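ABC transporter, substrate binding protein (Mannopine) (Agrobacterium fabrum, PDB 5L9S) serves as the periplasmic solute-binding protein of an ABC transporter, probably capturing the opine mannopine for uptake. Local coordinates at residues A262-A267 and P275-A280; A104-T109 and E255-N260; G12-A17 and E269-T274; E24-A29 and L251-F256; W226-A231 and T291-A296. All coordinates share one frame; numbering follows the deposited sequence.

Contact 1 of 5, residues A262-A267 and P275-A280; sequences AAQAKA and PPSQKA
Helix 261-271 lies against the turn that follows it and the first turn of helix 278-283, and the tight part of the meeting is built around Gln264. Its CG stands anti to the carbonyl carbon (chi1 -58°) and the chain then runs out extended, crossing Pro276 obliquely and ending beside the start of Ser277. Gln264 CB rests 3.7 Å from Pro275 CB and 3.8 Å from Ala280 CB, while Gln264 CD lies 3.7 Å from Ser277 CB. One residue on, the packing is slighter: the Ala265 methyl, CB, lies against the backbone oxygen Ala280 O at 3.6 Å, and Ala265 CB is 4.2 Å from Ala280 CB. The solvent side belongs to Ala262, Lys266 and Lys279, none of which reaches across. Ser277 is the N-cap of helix 278-283. With OG anti to its own backbone N (chi1 172°), that oxygen accepts a weak bond from Ala280 N, Ser277 OG lying 3.3 Å away, and it is also hydrogen-bonded to Asp93. Trp257 of the preceding helix packs on both Gln264 and Pro276. The chemistry implies a join that is mainly apolar, in which the carboxylate of Asp93, bonded also to Lys279 N, probably complements the positive end of the short helix.

Contact 2 of 5, residues A104-T109 and E255-N260; sequences AKLQST and EFWLRN
This is a buried helix-on-strand contact in the two-lobed fold of periplasmic binding proteins: the last turn of helix 247-258 sits on strand 103-116, one of the long strands of the mixed sheet. The support is the indole of Trp257. Its CG is anti to the backbone N (chi1 173°), which carries the ring out to the strand, and NE1 then faces two successive carbonyls. Trp257 NE1 donates weakly to both, at 3.2 Å to Leu106 O and 3.4 Å to Lys105 O, each bent well away from straight, so the N-H is shared and neither bond is strong. The shared geometry follows from the strand itself. Leu106 has near-helical psi (-61°), and Leu106 and Gln107 both bond to the backbone of Asp236 on strand 224-240, as in a classic beta bulge. Leu106 also meets the indole from above, crossing it at about a right angle; its CD1 makes a CH-pi contact 3.8 Å from the centroid of the Trp257 six-membered ring. Trp22 of helix 12-30 meets the same indole. The ammonium of Lys105 leads away from the helix to a salt bridge with Glu66. Beside the indole, Leu258 spreads its two branches along the strand: CD2 lies 3.9 Å from Lys105 O, and CD1 touches Ala104 CB at 3.8 Å.

Contact 3 of 5, residues G12-A17 and E269-T274; sequences GTYEKA and ETLSCT
Two helices of the periplasmic binding protein fold, far apart in sequence, meet here near the surface: the first turns of helix 12-30 and the C-terminal end of helix 261-271. Apolar packing does most of the work, and Leu271 is at its middle. With CG anti to the carbonyl carbon (chi1 -60°), its fork straddles the methyl of Ala17, which sits 3.7 Å from Leu271 CG and almost as close to both branches. Leu271 CD1 then runs to Tyr14, crossing that side chain at about a right angle and meeting the ring at its edge, near its plane, with Tyr14 CD1 3.7 Å away. On the outer margin the methyl of Thr270, placed anti to the backbone N, touches Ala17, its CG2 3.7 Å from Ala17 CB, and Thr13 CG2 slides loosely past Leu271 CD2.

The polar link is indirect. A water gives one hydrogen to Ala17 O at 3.1 Å and the other to Thr270 OG1 at 3.0 Å. Since Thr270 OG1 is also bonded to Lys266 O, the hydroxyl spends its own proton within its helix and accepts from the water. Tyr14 is pinned at its far end, where its OH is hydrogen-bonded to Asp236, so the ring is held at its tip while its edge receives the leucine.

The covalent element lies just behind. Ser272 leaves the helix with positive phi (61°), and the chain bends so that Cys273 SG can close the disulfide with Cys268 SG.

Contact 4 of 5, residues E24-A29 and L251-F256; sequences EPFTKA and LKLIEF
Steeply crossed helices, 12-30 and 247-258, pack here through a pair of phenylalanines in the periplasmic binding protein fold; their local axes are 10.6 Å apart at closest, with 116° between their N-to-C directions. Phe26 and Phe256 both hold CG anti to the backbone N (176° for Phe26), so each ring is thrown straight out onto the opposite helix. The result is an offset edge-to-face pair: the edge of Phe26 points at the face of Phe256, centroids 5.6 Å apart and planes at 74°. Phe256 slides far enough under its neighbour that Phe26 CA also sits over its face, 4.0 Å from the ring centroid. Leu253 shares the anti first torsion and crosses Phe26 at about a right angle, which lays its CD1 over one face of that ring at 3.7 Å from the centroid. Phe26 reaches past it, CE1 coming 3.5 Å from the carbonyl oxygen Lys252 O. Lys252 itself extends away, and only its CB grazes the ring. Val34 of strand 33-38 packs on both Phe26 and Leu253, while Trp22 NE1 bonds to Leu253 O and ties the same two helices again. At the margin of the pair, Phe256 CZ rests against Pro25 CB at 3.9 Å.

Contact 5 of 5, residues W226-A231 and T291-A296; sequences WSYDGA and TLPSAA
Ser227 OG is the best-held polar atom, gripped by two bonds. It accepts from Asp229 N two residues on, at 3.2 Å and nearly straight (161°), which makes an ST turn, and it is hydrogen-bonded to Gln125 O as well. The chain then rounds a type II turn from Tyr228 to Ala231, with Gly230 at positive phi and Ala231 N bonded to Tyr228 O.

One strong bond holds the tyrosine tip. Trp226 NE1 donates to Tyr228 OH at 3.0 Å, the oxygen lying practically in the indole plane, so the two aromatic side chains brace each other. Leu292 N and Thr291 O come near the hydroxyl too, but at angles too poor for bonding.

Across the contact the phenol is packed rather than bonded. Pro293 crosses Tyr228 at about a right angle and lies over one face of its ring, with Pro293 CB 4.0 Å from the centroid in a CH-pi contact and Pro293 CD 3.7 Å from Tyr228 CE1. Trp226 has its CG in the crowded position between the backbone N and the carbonyl carbon (chi1 53°). Its far edge meets a methyl, Thr291 CG2 lying 3.9 Å from Trp226 CZ2 near the ring plane. Thr291 OG1 turns elsewhere, to Ala288 O.

The contact thus ties one end of strand 224-240 to the extended chain leading into helix 295-300. Helix 211-219 packs on Trp226 and Tyr228 and places Lys218 in a cation-pi contact with the indole, and Leu112 of strand 103-116 touches both aromatics.

How the contacts relate
From the N terminus, helix 12-30 opens contact 3 and then contact 4, strand 103-116 opens contact 2, and strand 224-240 opens contact 5. Helix 247-258 closes contact 4 and then contact 2, which share Glu255 and Phe256; both nest inside the long loop of contact 3. Helix 261-271 opens contact 1 before its far end closes contact 3, making those two cross. Contact 1 closes next, nested inside contact 5, whose own loop crosses those of contacts 2, 3 and 4. Contacts 1 and 2 abut, with centres about 7 Å apart. Together, consecutive C-terminal helices are laid onto the first helix and the central sheet, with contact 5 farther along that sheet.

Contact 1 of 5, residues A262-A267 and P275-A280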
# COMPACT_ATOMS: atom_id res chain seq x y z
N ALA A 262 -3.75 9.66 -17.13
CA ALA A 262 -4.55 10.81 -16.69
C ALA A 262 -5.54 10.42 -15.60
O ALA A 262 -5.69 11.15 -14.61
CB ALA A 262 -5.28 11.42 -17.88
N ALA A 263 -6.19 9.25 -15.78
CA ALA A 263 -7.15 8.67 -14.84
C ALA A 263 -6.42 8.36 -13.52
O ALA A 263 -6.86 8.82 -12.46
CB ALA A 263 -7.74 7.39 -15.44
N GLN A 264 -5.28 7.64 -13.61
CA GLN A 264 -4.44 7.28 -12.46
C GLN A 264 -3.93 8.49 -11.70
O GLN A 264 -4.00 8.48 -10.48
CB GLN A 264 -3.24 6.42 -12.90
CG GLN A 264 -3.60 5.12 -13.60
CD GLN A 264 -2.35 4.37 -13.95
OE1 GLN A 264 -2.23 3.71 -15.00
NE2 GLN A 264 -1.35 4.57 -13.15
N ALA A 265 -3.42 9.53 -12.40
CA ALA A 265 -2.88 10.76 -11.82
C ALA A 265 -3.98 11.57 -11.11
O ALA A 265 -3.74 12.10 -10.03
CB ALA A 265 -2.23 11.60 -12.90
N LYS A 266 -5.19 11.65 -11.72
CA LYS A 266 -6.31 12.37 -11.13
C LYS A 266 -6.73 11.68 -9.81
O LYS A 266 -6.83 12.35 -8.78
CB LYS A 266 -7.48 12.46 -12.13
CG LYS A 266 -8.65 13.29 -11.64
CD LYS A 266 -9.83 13.23 -12.60
CE LYS A 266 -11.14 13.64 -11.96
NZ LYS A 266 -11.10 15.02 -11.39
N ALA A 267 -6.93 10.34 -9.85
CA ALA A 267 -7.30 9.56 -8.68
C ALA A 267 -6.20 9.62 -7.58
O ALA A 267 -6.53 9.77 -6.40
CB ALA A 267 -7.60 8.11 -9.07
N PRO A 275 0.59 5.96 -8.24
CA PRO A 275 -0.06 5.13 -9.27
C PRO A 275 0.93 4.16 -9.92
O PRO A 275 2.14 4.45 -9.87
CB PRO A 275 -0.59 6.17 -10.28
CG PRO A 275 0.30 7.33 -10.14
CD PRO A 275 0.84 7.33 -8.73
N PRO A 276 0.48 3.03 -10.55
CA PRO A 276 1.44 2.09 -11.16
C PRO A 276 2.18 2.60 -12.40
O PRO A 276 3.18 2.02 -12.78
CB PRO A 276 0.57 0.86 -11.47
CG PRO A 276 -0.78 1.41 -11.72
CD PRO A 276 -0.90 2.51 -10.69
N SER A 277 1.66 3.65 -13.06
CA SER A 277 2.23 4.24 -14.26
C SER A 277 3.29 5.27 -13.91
O SER A 277 3.08 6.11 -13.04
CB SER A 277 1.12 4.85 -15.12
OG SER A 277 1.59 5.60 -16.23
N GLN A 278 4.44 5.21 -14.58
CA GLN A 278 5.53 6.17 -14.39
C GLN A 278 5.16 7.54 -14.98
O GLN A 278 5.55 8.58 -14.42
CB GLN A 278 6.81 5.61 -15.00
CG GLN A 278 7.30 4.40 -14.21
CD GLN A 278 8.63 3.94 -14.68
OE1 GLN A 278 9.66 4.60 -14.48
NE2 GLN A 278 8.64 2.78 -15.34
N LYS A 279 4.36 7.54 -16.07
CA LYS A 279 3.85 8.74 -16.71
C LYS A 279 2.89 9.44 -15.78
O LYS A 279 2.96 10.66 -15.69
CB LYS A 279 3.16 8.41 -18.07
CG LYS A 279 2.89 9.62 -18.96
CD LYS A 279 3.19 9.32 -20.42
CE LYS A 279 3.76 10.53 -21.15
NZ LYS A 279 2.70 11.44 -21.66
N ALA A 280 1.99 8.69 -15.10
CA ALA A 280 1.00 9.22 -14.15
C ALA A 280 1.69 9.90 -12.97
O ALA A 280 1.27 10.99 -12.60
CB ALA A 280 0.06 8.12 -13.67

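Contact 2 of 5, residues A104-T109 and E255-N260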
# COMPACT_ATOMS: atom_id res chain seq x y z
N ALA A 104 -4.61 -6.52 -10.83
CA ALA A 104 -3.89 -5.38 -11.36
C ALA A 104 -3.67 -4.37 -10.26
O ALA A 104 -4.55 -4.21 -9.44
CB ALA A 104 -4.69 -4.75 -12.49
N LYS A 105 -2.51 -3.68 -10.25
CA LYS A 105 -2.26 -2.66 -9.24
C LYS A 105 -3.14 -1.44 -9.51
O LYS A 105 -3.20 -0.94 -10.64
CB LYS A 105 -0.77 -2.25 -9.20
CG LYS A 105 -0.33 -1.68 -7.84
CD LYS A 105 0.41 -2.73 -6.94
CE LYS A 105 1.90 -2.78 -7.17
NZ LYS A 105 2.54 -4.02 -6.64
N LEU A 106 -3.82 -0.96 -8.47
CA LEU A 106 -4.63 0.24 -8.60
C LEU A 106 -3.74 1.40 -8.17
O LEU A 106 -3.46 2.28 -8.98
CB LEU A 106 -5.88 0.15 -7.73
CG LEU A 106 -6.82 1.31 -7.84
CD1 LEU A 106 -7.64 1.24 -9.11
CD2 LEU A 106 -7.72 1.38 -6.65
N GLN A 107 -3.29 1.38 -6.91
CA GLN A 107 -2.46 2.45 -6.35
C GLN A 107 -1.68 1.90 -5.16
O GLN A 107 -2.12 0.91 -4.57
CB GLN A 107 -3.32 3.67 -5.95
CG GLN A 107 -4.55 3.35 -5.09
CD GLN A 107 -4.35 3.05 -3.62
OE1 GLN A 107 -5.29 2.61 -2.96
NE2 GLN A 107 -3.16 3.27 -3.06
N SER A 108 -0.58 2.57 -4.77
CA SER A 108 0.22 2.13 -3.62
C SER A 108 0.44 3.26 -2.61
O SER A 108 0.45 4.44 -2.94
CB SER A 108 1.53 1.49 -4.05
OG SER A 108 1.37 0.27 -4.76
N THR A 109 0.61 2.88 -1.37
CA THR A 109 0.77 3.81 -0.29
C THR A 109 2.10 3.51 0.37
O THR A 109 2.58 2.37 0.32
CB THR A 109 -0.53 3.78 0.56
OG1 THR A 109 -1.47 4.61 -0.12
CG2 THR A 109 -0.36 4.35 1.94
N GLU A 255 -8.23 -2.65 -18.05
CA GLU A 255 -7.39 -2.16 -19.16
C GLU A 255 -7.47 -0.64 -19.24
O GLU A 255 -6.43 0.01 -19.42
CB GLU A 255 -7.84 -2.78 -20.50
CG GLU A 255 -6.86 -2.57 -21.65
CD GLU A 255 -7.31 -2.95 -23.05
OE1 GLU A 255 -8.15 -3.87 -23.19
OE2 GLU A 255 -6.79 -2.35 -24.01
N PHE A 256 -8.70 -0.07 -19.05
CA PHE A 256 -8.95 1.37 -19.05
C PHE A 256 -8.08 2.08 -18.03
O PHE A 256 -7.52 3.12 -18.35
CB PHE A 256 -10.45 1.70 -18.78
CG PHE A 256 -10.79 3.17 -18.94
CD1 PHE A 256 -11.04 3.71 -20.20
CD2 PHE A 256 -10.86 4.01 -17.84
CE1 PHE A 256 -11.33 5.07 -20.35
CE2 PHE A 256 -11.15 5.37 -17.99
CZ PHE A 256 -11.39 5.89 -19.24
N TRP A 257 -7.98 1.53 -16.82
CA TRP A 257 -7.18 2.06 -15.72
C TRP A 257 -5.69 1.96 -16.02
O TRP A 257 -4.99 2.97 -15.93
CB TRP A 257 -7.52 1.33 -14.41
CG TRP A 257 -6.62 1.71 -13.27
CD1 TRP A 257 -5.52 1.02 -12.82
CD2 TRP A 257 -6.69 2.90 -12.49
NE1 TRP A 257 -4.90 1.72 -11.81
CE2 TRP A 257 -5.60 2.88 -11.58
CE3 TRP A 257 -7.57 4.00 -12.47
CZ2 TRP A 257 -5.39 3.89 -10.63
CZ3 TRP A 257 -7.38 4.99 -11.52
CH2 TRP A 257 -6.32 4.91 -10.59
N LEU A 258 -5.21 0.75 -16.35
CA LEU A 258 -3.78 0.53 -16.60
C LEU A 258 -3.20 1.35 -17.77
O LEU A 258 -2.05 1.81 -17.70
CB LEU A 258 -3.46 -0.96 -16.76
CG LEU A 258 -3.53 -1.77 -15.48
CD1 LEU A 258 -3.49 -3.25 -15.78
CD2 LEU A 258 -2.42 -1.34 -14.44
N ARG A 259 -4.02 1.57 -18.81
CA ARG A 259 -3.60 2.29 -20.01
C ARG A 259 -3.89 3.80 -19.97
O ARG A 259 -3.52 4.49 -20.92
CB ARG A 259 -4.22 1.64 -21.27
CG ARG A 259 -3.77 0.20 -21.49
CD ARG A 259 -3.85 -0.23 -22.93
NE ARG A 259 -2.71 -1.08 -23.29
CZ ARG A 259 -2.77 -2.39 -23.45
NH1 ARG A 259 -1.68 -3.08 -23.77
NH2 ARG A 259 -3.92 -3.03 -23.31
N ASN A 260 -4.50 4.31 -18.88
CA ASN A 260 -4.84 5.74 -18.75
C ASN A 260 -4.04 6.49 -17.66
O ASN A 260 -4.51 6.59 -16.53
CB ASN A 260 -6.35 5.93 -18.54
CG ASN A 260 -6.88 7.24 -19.08
OD1 ASN A 260 -6.63 8.33 -18.55
ND2 ASN A 260 -7.61 7.15 -20.17

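Contact 3 of 5, residues G12-A17 and E269-T274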
# COMPACT_ATOMS: atom_id res chain seq x y z
N GLY A 12 -16.97 5.45 0.45
CA GLY A 12 -16.60 6.80 0.86
C GLY A 12 -15.76 7.62 -0.10
O GLY A 12 -16.09 7.75 -1.28
N THR A 13 -14.68 8.20 0.44
CA THR A 13 -13.72 9.08 -0.23
C THR A 13 -12.97 8.35 -1.34
O THR A 13 -12.74 8.93 -2.41
CB THR A 13 -12.80 9.72 0.83
OG1 THR A 13 -13.51 10.82 1.39
CG2 THR A 13 -11.47 10.20 0.26
N TYR A 14 -12.61 7.08 -1.08
CA TYR A 14 -11.91 6.19 -1.98
C TYR A 14 -12.76 5.95 -3.23
O TYR A 14 -12.28 6.18 -4.35
CB TYR A 14 -11.60 4.88 -1.23
CG TYR A 14 -10.54 3.97 -1.82
CD1 TYR A 14 -9.73 4.39 -2.88
CD2 TYR A 14 -10.33 2.69 -1.32
CE1 TYR A 14 -8.77 3.55 -3.44
CE2 TYR A 14 -9.37 1.83 -1.88
CZ TYR A 14 -8.59 2.27 -2.93
OH TYR A 14 -7.65 1.41 -3.45
N GLU A 15 -14.03 5.57 -3.04
CA GLU A 15 -15.00 5.33 -4.11
C GLU A 15 -15.28 6.58 -4.94
O GLU A 15 -15.38 6.49 -6.16
CB GLU A 15 -16.28 4.82 -3.48
CG GLU A 15 -17.36 4.32 -4.42
CD GLU A 15 -18.46 3.68 -3.60
OE1 GLU A 15 -18.42 2.43 -3.42
OE2 GLU A 15 -19.28 4.43 -3.02
N LYS A 16 -15.39 7.74 -4.27
CA LYS A 16 -15.65 9.04 -4.90
C LYS A 16 -14.54 9.42 -5.85
O LYS A 16 -14.83 9.84 -6.97
CB LYS A 16 -15.82 10.10 -3.81
CG LYS A 16 -16.57 11.36 -4.23
CD LYS A 16 -16.54 12.40 -3.10
CE LYS A 16 -17.73 12.35 -2.14
NZ LYS A 16 -17.68 11.18 -1.21
N ALA A 17 -13.26 9.24 -5.43
CA ALA A 17 -12.07 9.52 -6.25
C ALA A 17 -12.06 8.63 -7.52
O ALA A 17 -11.78 9.11 -8.62
CB ALA A 17 -10.81 9.31 -5.43
N GLU A 269 -3.96 12.11 -7.18
CA GLU A 269 -3.81 13.50 -6.67
C GLU A 269 -4.79 13.63 -5.49
O GLU A 269 -4.39 14.08 -4.41
CB GLU A 269 -4.17 14.54 -7.75
CG GLU A 269 -3.02 15.04 -8.61
CD GLU A 269 -3.42 15.53 -9.99
OE1 GLU A 269 -4.49 16.17 -10.11
OE2 GLU A 269 -2.68 15.26 -10.97
N THR A 270 -6.03 13.15 -5.67
CA THR A 270 -7.11 13.15 -4.70
C THR A 270 -6.76 12.33 -3.45
O THR A 270 -6.99 12.79 -2.32
CB THR A 270 -8.39 12.58 -5.36
OG1 THR A 270 -8.65 13.22 -6.62
CG2 THR A 270 -9.61 12.65 -4.46
N LEU A 271 -6.22 11.10 -3.65
CA LEU A 271 -5.93 10.15 -2.59
C LEU A 271 -4.50 10.16 -2.02
O LEU A 271 -4.28 9.51 -1.00
CB LEU A 271 -6.30 8.73 -3.06
CG LEU A 271 -7.76 8.46 -3.46
CD1 LEU A 271 -7.87 7.22 -4.31
CD2 LEU A 271 -8.69 8.41 -2.26
N SER A 272 -3.54 10.89 -2.65
CA SER A 272 -2.14 10.98 -2.18
C SER A 272 -1.43 9.61 -2.18
O SER A 272 -0.81 9.19 -1.19
CB SER A 272 -2.03 11.68 -0.82
OG SER A 272 -2.46 13.03 -0.88
N CYS A 273 -1.51 8.93 -3.31
CA CYS A 273 -0.91 7.61 -3.49
C CYS A 273 -0.05 7.60 -4.72
O CYS A 273 -0.06 8.56 -5.49
CB CYS A 273 -1.98 6.53 -3.55
SG CYS A 273 -3.43 6.97 -4.54
N THR A 274 0.74 6.52 -4.88
CA THR A 274 1.63 6.29 -6.00
C THR A 274 0.90 5.43 -7.04
O THR A 274 0.63 4.26 -6.76
CB THR A 274 2.95 5.68 -5.48
OG1 THR A 274 3.58 6.67 -4.67
CG2 THR A 274 3.91 5.24 -6.59
O HOH W 1 -10.75 12.07 -8.36

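Contact 4 of 5, residues E24-A29 and L251-F256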
# COMPACT_ATOMS: atom_id res chain seq x y z
N GLU A 24 -16.78 7.11 -14.19
CA GLU A 24 -17.52 8.00 -15.09
C GLU A 24 -16.79 8.16 -16.43
O GLU A 24 -17.45 7.89 -17.45
CB GLU A 24 -17.89 9.34 -14.45
CG GLU A 24 -19.11 9.21 -13.54
CD GLU A 24 -19.38 10.32 -12.52
OE1 GLU A 24 -18.56 11.26 -12.41
OE2 GLU A 24 -20.41 10.22 -11.82
N PRO A 25 -15.44 8.42 -16.49
CA PRO A 25 -14.77 8.50 -17.81
C PRO A 25 -14.93 7.23 -18.65
O PRO A 25 -15.17 7.33 -19.86
CB PRO A 25 -13.30 8.80 -17.45
CG PRO A 25 -13.37 9.46 -16.11
CD PRO A 25 -14.48 8.75 -15.40
N PHE A 26 -14.86 6.04 -18.00
CA PHE A 26 -15.02 4.73 -18.65
C PHE A 26 -16.37 4.61 -19.32
O PHE A 26 -16.43 4.29 -20.51
CB PHE A 26 -14.83 3.59 -17.62
CG PHE A 26 -15.07 2.21 -18.17
CD1 PHE A 26 -14.13 1.58 -18.98
CD2 PHE A 26 -16.23 1.51 -17.85
CE1 PHE A 26 -14.35 0.31 -19.48
CE2 PHE A 26 -16.45 0.22 -18.35
CZ PHE A 26 -15.51 -0.37 -19.16
N THR A 27 -17.46 4.84 -18.54
CA THR A 27 -18.87 4.80 -18.93
C THR A 27 -19.12 5.76 -20.09
O THR A 27 -19.88 5.45 -21.02
CB THR A 27 -19.75 5.10 -17.69
OG1 THR A 27 -19.54 4.10 -16.69
CG2 THR A 27 -21.24 5.18 -18.01
N LYS A 28 -18.47 6.93 -20.05
CA LYS A 28 -18.62 7.93 -21.09
C LYS A 28 -17.97 7.43 -22.39
O LYS A 28 -18.58 7.52 -23.44
CB LYS A 28 -18.03 9.27 -20.62
CG LYS A 28 -18.67 10.47 -21.30
CD LYS A 28 -18.41 11.74 -20.50
CE LYS A 28 -19.17 12.94 -21.04
NZ LYS A 28 -18.83 14.18 -20.30
N ALA A 29 -16.78 6.81 -22.29
CA ALA A 29 -16.05 6.28 -23.44
C ALA A 29 -16.61 4.98 -24.05
O ALA A 29 -16.41 4.73 -25.25
CB ALA A 29 -14.59 6.07 -23.07
N LEU A 251 -12.79 -6.70 -17.49
CA LEU A 251 -11.41 -6.63 -17.98
C LEU A 251 -11.14 -5.36 -18.82
O LEU A 251 -10.00 -4.90 -18.89
CB LEU A 251 -11.03 -7.90 -18.74
CG LEU A 251 -10.90 -9.19 -17.91
CD1 LEU A 251 -10.69 -10.37 -18.80
CD2 LEU A 251 -9.75 -9.09 -16.90
N LYS A 252 -12.19 -4.79 -19.43
CA LYS A 252 -12.14 -3.55 -20.21
C LYS A 252 -11.96 -2.39 -19.24
O LYS A 252 -11.28 -1.41 -19.57
CB LYS A 252 -13.45 -3.35 -21.01
CG LYS A 252 -13.60 -4.18 -22.26
CD LYS A 252 -14.75 -3.63 -23.09
CE LYS A 252 -15.35 -4.63 -24.04
NZ LYS A 252 -16.66 -4.16 -24.56
N LEU A 253 -12.59 -2.49 -18.05
CA LEU A 253 -12.52 -1.51 -16.98
C LEU A 253 -11.11 -1.51 -16.38
O LEU A 253 -10.58 -0.43 -16.07
CB LEU A 253 -13.61 -1.76 -15.91
CG LEU A 253 -13.67 -0.78 -14.73
CD1 LEU A 253 -13.97 0.62 -15.17
CD2 LEU A 253 -14.66 -1.22 -13.72
N ILE A 254 -10.49 -2.72 -16.25
CA ILE A 254 -9.12 -2.88 -15.76
C ILE A 254 -8.13 -2.26 -16.76
O ILE A 254 -7.31 -1.43 -16.36
CB ILE A 254 -8.79 -4.36 -15.45
CG1 ILE A 254 -9.64 -4.89 -14.28
CG2 ILE A 254 -7.28 -4.53 -15.17
CD1 ILE A 254 -9.29 -6.34 -13.83
N GLU A 255 -8.23 -2.65 -18.05
CA GLU A 255 -7.39 -2.16 -19.16
C GLU A 255 -7.47 -0.64 -19.24
O GLU A 255 -6.43 0.01 -19.42
CB GLU A 255 -7.84 -2.78 -20.50
CG GLU A 255 -6.86 -2.57 -21.65
CD GLU A 255 -7.31 -2.95 -23.05
OE1 GLU A 255 -8.15 -3.87 -23.19
OE2 GLU A 255 -6.79 -2.35 -24.01
N PHE A 256 -8.70 -0.07 -19.05
CA PHE A 256 -8.95 1.37 -19.05
C PHE A 256 -8.08 2.08 -18.03
O PHE A 256 -7.52 3.12 -18.35
CB PHE A 256 -10.45 1.70 -18.78
CG PHE A 256 -10.79 3.17 -18.94
CD1 PHE A 256 -11.04 3.71 -20.20
CD2 PHE A 256 -10.86 4.01 -17.84
CE1 PHE A 256 -11.33 5.07 -20.35
CE2 PHE A 256 -11.15 5.37 -17.99
CZ PHE A 256 -11.39 5.89 -19.24

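Contact 5 of 5, residues W226-A231 and T291-A296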
# COMPACT_ATOMS: atom_id res chain seq x y z
N TRP A 226 10.20 13.59 6.08
CA TRP A 226 10.22 12.15 5.88
C TRP A 226 11.27 11.78 4.88
O TRP A 226 11.78 12.65 4.15
CB TRP A 226 8.84 11.58 5.50
CG TRP A 226 8.18 12.26 4.34
CD1 TRP A 226 8.37 12.01 3.01
CD2 TRP A 226 7.21 13.31 4.42
NE1 TRP A 226 7.58 12.85 2.26
CE2 TRP A 226 6.85 13.65 3.09
CE3 TRP A 226 6.62 14.01 5.48
CZ2 TRP A 226 5.91 14.63 2.80
CZ3 TRP A 226 5.70 15.01 5.19
CH2 TRP A 226 5.36 15.31 3.87
N SER A 227 11.64 10.49 4.86
CA SER A 227 12.61 9.96 3.92
C SER A 227 12.05 8.77 3.11
O SER A 227 11.38 7.91 3.68
CB SER A 227 13.89 9.58 4.67
OG SER A 227 14.74 8.89 3.77
N TYR A 228 12.34 8.72 1.79
CA TYR A 228 11.91 7.60 0.92
C TYR A 228 12.89 6.45 0.91
O TYR A 228 12.60 5.45 0.28
CB TYR A 228 11.59 8.05 -0.52
CG TYR A 228 10.55 9.14 -0.59
CD1 TYR A 228 9.25 8.92 -0.15
CD2 TYR A 228 10.86 10.40 -1.10
CE1 TYR A 228 8.30 9.95 -0.15
CE2 TYR A 228 9.93 11.42 -1.11
CZ TYR A 228 8.65 11.19 -0.64
OH TYR A 228 7.74 12.22 -0.66
N ASP A 229 14.03 6.57 1.62
CA ASP A 229 15.04 5.54 1.71
C ASP A 229 14.49 4.39 2.57
O ASP A 229 14.15 4.59 3.76
CB ASP A 229 16.34 6.11 2.31
CG ASP A 229 17.55 5.25 2.07
OD1 ASP A 229 17.81 4.35 2.91
OD2 ASP A 229 18.30 5.53 1.10
N GLY A 230 14.32 3.23 1.92
CA GLY A 230 13.76 2.03 2.53
C GLY A 230 12.28 2.13 2.85
O GLY A 230 11.78 1.36 3.68
N ALA A 231 11.56 3.08 2.20
CA ALA A 231 10.11 3.22 2.40
C ALA A 231 9.39 1.98 1.87
O ALA A 231 9.81 1.40 0.89
CB ALA A 231 9.60 4.46 1.67
N THR A 291 4.99 15.84 -2.30
CA THR A 291 4.84 15.00 -1.12
C THR A 291 4.79 13.50 -1.45
O THR A 291 4.34 12.71 -0.62
CB THR A 291 3.62 15.48 -0.31
OG1 THR A 291 2.46 15.52 -1.13
CG2 THR A 291 3.81 16.84 0.30
N LEU A 292 5.26 13.08 -2.65
CA LEU A 292 5.20 11.68 -3.06
C LEU A 292 6.53 11.23 -3.62
O LEU A 292 7.24 12.07 -4.16
CB LEU A 292 4.10 11.47 -4.12
CG LEU A 292 2.66 11.62 -3.63
CD1 LEU A 292 1.73 11.95 -4.73
CD2 LEU A 292 2.19 10.39 -2.94
N PRO A 293 6.90 9.92 -3.53
CA PRO A 293 8.18 9.49 -4.12
C PRO A 293 8.15 9.62 -5.66
O PRO A 293 7.11 9.48 -6.33
CB PRO A 293 8.29 8.02 -3.71
CG PRO A 293 6.87 7.57 -3.53
CD PRO A 293 6.19 8.77 -2.92
N SER A 294 9.31 9.89 -6.24
CA SER A 294 9.43 9.96 -7.69
C SER A 294 9.47 8.52 -8.24
O SER A 294 9.58 7.59 -7.44
CB SER A 294 10.71 10.70 -8.04
OG SER A 294 11.81 9.87 -7.68
N ALA A 295 9.47 8.33 -9.56
CA ALA A 295 9.63 7.02 -10.16
C ALA A 295 11.05 6.44 -9.86
O ALA A 295 11.17 5.25 -9.61
CB ALA A 295 9.38 7.08 -11.67
N ALA A 296 12.10 7.29 -9.82
CA ALA A 296 13.46 6.84 -9.46
C ALA A 296 13.56 6.39 -7.97
O ALA A 296 14.34 5.48 -7.66
CB ALA A 296 14.48 7.92 -9.76